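Local coordinates for transglutaminase-like enzymes, putative cysteine protease (Cytophaga hutchinsonii, PDB 3ISR), which is a putative cysteine protease of the transglutaminase-like superfamily, at residues 29-34 and 67-72. Residues are numbered along the deposited sequence; the frame is centred on the assembly and turned at random.
Sequences TFIFNV and SRFVRL
With chi1 at -65°, Phe30 holds CG anti to its carbonyl carbon, whereas Leu72 opposite places CG between the backbone N and the carbonyl carbon (chi1 59°); the two side chains cross obliquely, and Phe30 CD2 lies 3.7 Å from Leu72 CD1. Farther along the same face, CB of Phe32 rests against CG2 of Val70 at 3.7 Å, and Leu72 CD2 reaches the edge of the Phe32 ring at CE2. The backbones beneath are joined by two pairs of reciprocal hydrogen bonds. Phe30 N reaches Leu72 O over 2.9 Å and Phe32 N reaches Val70 O over 2.8 Å, both nearly straight at the hydrogen (176°), while the return bonds from Leu72 N and Val70 N are more bent. These antiparallel neighbours, both within the bacterial transglutaminase N-terminal family region, are the two central strands of a four-stranded sheet completed by strands 58-60 and 255-258. Phe80 of strand 78-96 meets the Phe30 ring edge-to-face and also touches Phe32. On the other face, Ile31 and Arg71 form a non-hydrogen-bonded pair and lie side by side, and Ile31 CG2 packs 3.9 Å from Phe69 CB. Arg71 extends from there to a salt bridge with Glu58 and a hydrogen bond to Leu109 O of the second subunit. Beyond the Phe32-Val70 pair, a water accepts from Val34 N (2.7 Å) and donates to Arg68 O (2.9 Å), bridging the diverging chains.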
loop_
_atom_site.group_PDB
_atom_site.type_symbol
_atom_site.label_atom_id
_atom_site.label_comp_id
_atom_site.label_asym_id
_atom_site.label_seq_id
_atom_site.Cartn_x
_atom_site.Cartn_y
_atom_site.Cartn_z
ATOM N N THR B 29 -29.936 2.695 -3.561
ATOM C CA THR B 29 -30.213 3.718 -2.556
ATOM C C THR B 29 -29.109 4.770 -2.572
ATOM O O THR B 29 -27.921 4.429 -2.663
ATOM C CB THR B 29 -30.358 3.093 -1.147
ATOM O OG1 THR B 29 -31.531 2.283 -1.128
ATOM C CG2 THR B 29 -30.491 4.171 -0.057
ATOM N N PHE B 30 -29.514 6.040 -2.513
ATOM C CA PHE B 30 -28.589 7.173 -2.505
ATOM C C PHE B 30 -28.685 7.878 -1.176
ATOM O O PHE B 30 -29.778 8.043 -0.624
ATOM C CB PHE B 30 -28.968 8.183 -3.594
ATOM C CG PHE B 30 -28.820 7.659 -4.980
ATOM C CD1 PHE B 30 -27.714 8.002 -5.747
ATOM C CD2 PHE B 30 -29.789 6.826 -5.528
ATOM C CE1 PHE B 30 -27.581 7.522 -7.051
ATOM C CE2 PHE B 30 -29.658 6.339 -6.817
ATOM C CZ PHE B 30 -28.543 6.685 -7.577
ATOM N N ILE B 31 -27.542 8.295 -0.657
ATOM C CA ILE B 31 -27.528 9.232 0.447
ATOM C C ILE B 31 -26.721 10.401 -0.053
ATOM O O ILE B 31 -25.522 10.259 -0.349
ATOM C CB ILE B 31 -26.852 8.679 1.710
ATOM C CG1 ILE B 31 -27.512 7.366 2.138
ATOM C CG2 ILE B 31 -26.934 9.727 2.852
ATOM C CD1 ILE B 31 -26.823 6.711 3.354
ATOM N N PHE B 32 -27.385 11.547 -0.148
ATOM C CA PHE B 32 -26.767 12.736 -0.682
ATOM C C PHE B 32 -26.414 13.732 0.412
ATOM O O PHE B 32 -27.046 13.764 1.463
ATOM C CB PHE B 32 -27.718 13.428 -1.666
ATOM C CG PHE B 32 -27.951 12.665 -2.931
ATOM C CD1 PHE B 32 -26.922 12.473 -3.840
ATOM C CD2 PHE B 32 -29.218 12.175 -3.233
ATOM C CE1 PHE B 32 -27.142 11.786 -5.026
ATOM C CE2 PHE B 32 -29.449 11.491 -4.417
ATOM C CZ PHE B 32 -28.406 11.293 -5.314
ATOM N N ASN B 33 -25.415 14.566 0.139
ATOM C CA ASN B 33 -25.099 15.660 1.039
ATOM C C ASN B 33 -24.895 16.937 0.256
ATOM O O ASN B 33 -23.752 17.261 -0.114
ATOM C CB ASN B 33 -23.854 15.337 1.859
ATOM C CG ASN B 33 -23.615 16.337 2.955
ATOM O OD1 ASN B 33 -24.558 16.961 3.489
ATOM N ND2 ASN B 33 -22.354 16.507 3.304
ATOM N N VAL B 34 -26.007 17.639 -0.018
ATOM C CA VAL B 34 -25.988 18.850 -0.846
ATOM C C VAL B 34 -26.558 20.106 -0.173
ATOM O O VAL B 34 -26.253 21.222 -0.603
ATOM C CB VAL B 34 -26.673 18.633 -2.256
ATOM C CG1 VAL B 34 -26.027 17.460 -3.001
ATOM C CG2 VAL B 34 -28.176 18.421 -2.115
ATOM N N SER B 67 -23.949 17.700 9.351
ATOM C CA SER B 67 -24.316 17.555 7.931
ATOM C C SER B 67 -25.781 17.212 7.852
ATOM O O SER B 67 -26.331 16.610 8.782
ATOM C CB SER B 67 -23.520 16.439 7.264
ATOM O OG SER B 67 -23.527 15.292 8.077
ATOM N N ARG B 68 -26.397 17.586 6.735
ATOM C CA ARG B 68 -27.787 17.289 6.465
ATOM C C ARG B 68 -27.791 16.323 5.315
ATOM O O ARG B 68 -27.466 16.698 4.184
ATOM C CB ARG B 68 -28.543 18.558 6.053
ATOM C CG ARG B 68 -28.596 19.598 7.157
ATOM C CD ARG B 68 -29.148 20.922 6.648
ATOM N NE ARG B 68 -30.538 20.796 6.223
ATOM C CZ ARG B 68 -31.188 21.676 5.456
ATOM N NH1 ARG B 68 -30.589 22.774 5.010
ATOM N NH2 ARG B 68 -32.464 21.458 5.144
ATOM N N PHE B 69 -28.154 15.080 5.598
ATOM C CA PHE B 69 -28.206 14.059 4.562
ATOM C C PHE B 69 -29.624 13.910 4.033
ATOM O O PHE B 69 -30.576 14.139 4.766
ATOM C CB PHE B 69 -27.727 12.725 5.134
ATOM C CG PHE B 69 -26.274 12.725 5.546
ATOM C CD1 PHE B 69 -25.264 12.781 4.581
ATOM C CD2 PHE B 69 -25.920 12.645 6.890
ATOM C CE1 PHE B 69 -23.903 12.769 4.940
ATOM C CE2 PHE B 69 -24.568 12.621 7.285
ATOM C CZ PHE B 69 -23.542 12.683 6.298
ATOM N N VAL B 70 -29.764 13.541 2.760
ATOM C CA VAL B 70 -31.077 13.176 2.227
ATOM C C VAL B 70 -30.954 11.852 1.509
ATOM O O VAL B 70 -29.972 11.611 0.803
ATOM C CB VAL B 70 -31.695 14.251 1.264
ATOM C CG1 VAL B 70 -32.052 15.534 2.026
ATOM C CG2 VAL B 70 -30.760 14.551 0.119
ATOM N N ARG B 71 -31.943 10.990 1.680
ATOM C CA ARG B 71 -31.867 9.687 1.047
ATOM C C ARG B 71 -33.132 9.310 0.302
ATOM O O ARG B 71 -34.242 9.691 0.693
ATOM C CB ARG B 71 -31.485 8.597 2.050
ATOM C CG ARG B 71 -32.372 8.534 3.255
ATOM C CD ARG B 71 -32.004 7.347 4.163
ATOM N NE ARG B 71 -32.673 7.501 5.445
ATOM C CZ ARG B 71 -32.420 6.769 6.524
ATOM N NH1 ARG B 71 -33.090 7.002 7.642
ATOM N NH2 ARG B 71 -31.503 5.803 6.482
ATOM N N LEU B 72 -32.932 8.553 -0.771
ATOM C CA LEU B 72 -34.005 8.078 -1.628
ATOM C C LEU B 72 -33.565 6.778 -2.259
ATOM O O LEU B 72 -32.363 6.481 -2.304
ATOM C CB LEU B 72 -34.313 9.105 -2.731
ATOM C CG LEU B 72 -33.227 9.530 -3.725
ATOM C CD1 LEU B 72 -32.984 8.468 -4.793
ATOM C CD2 LEU B 72 -33.680 10.838 -4.396
HETATM O O HOH W 1 -28.214 16.936 1.431
#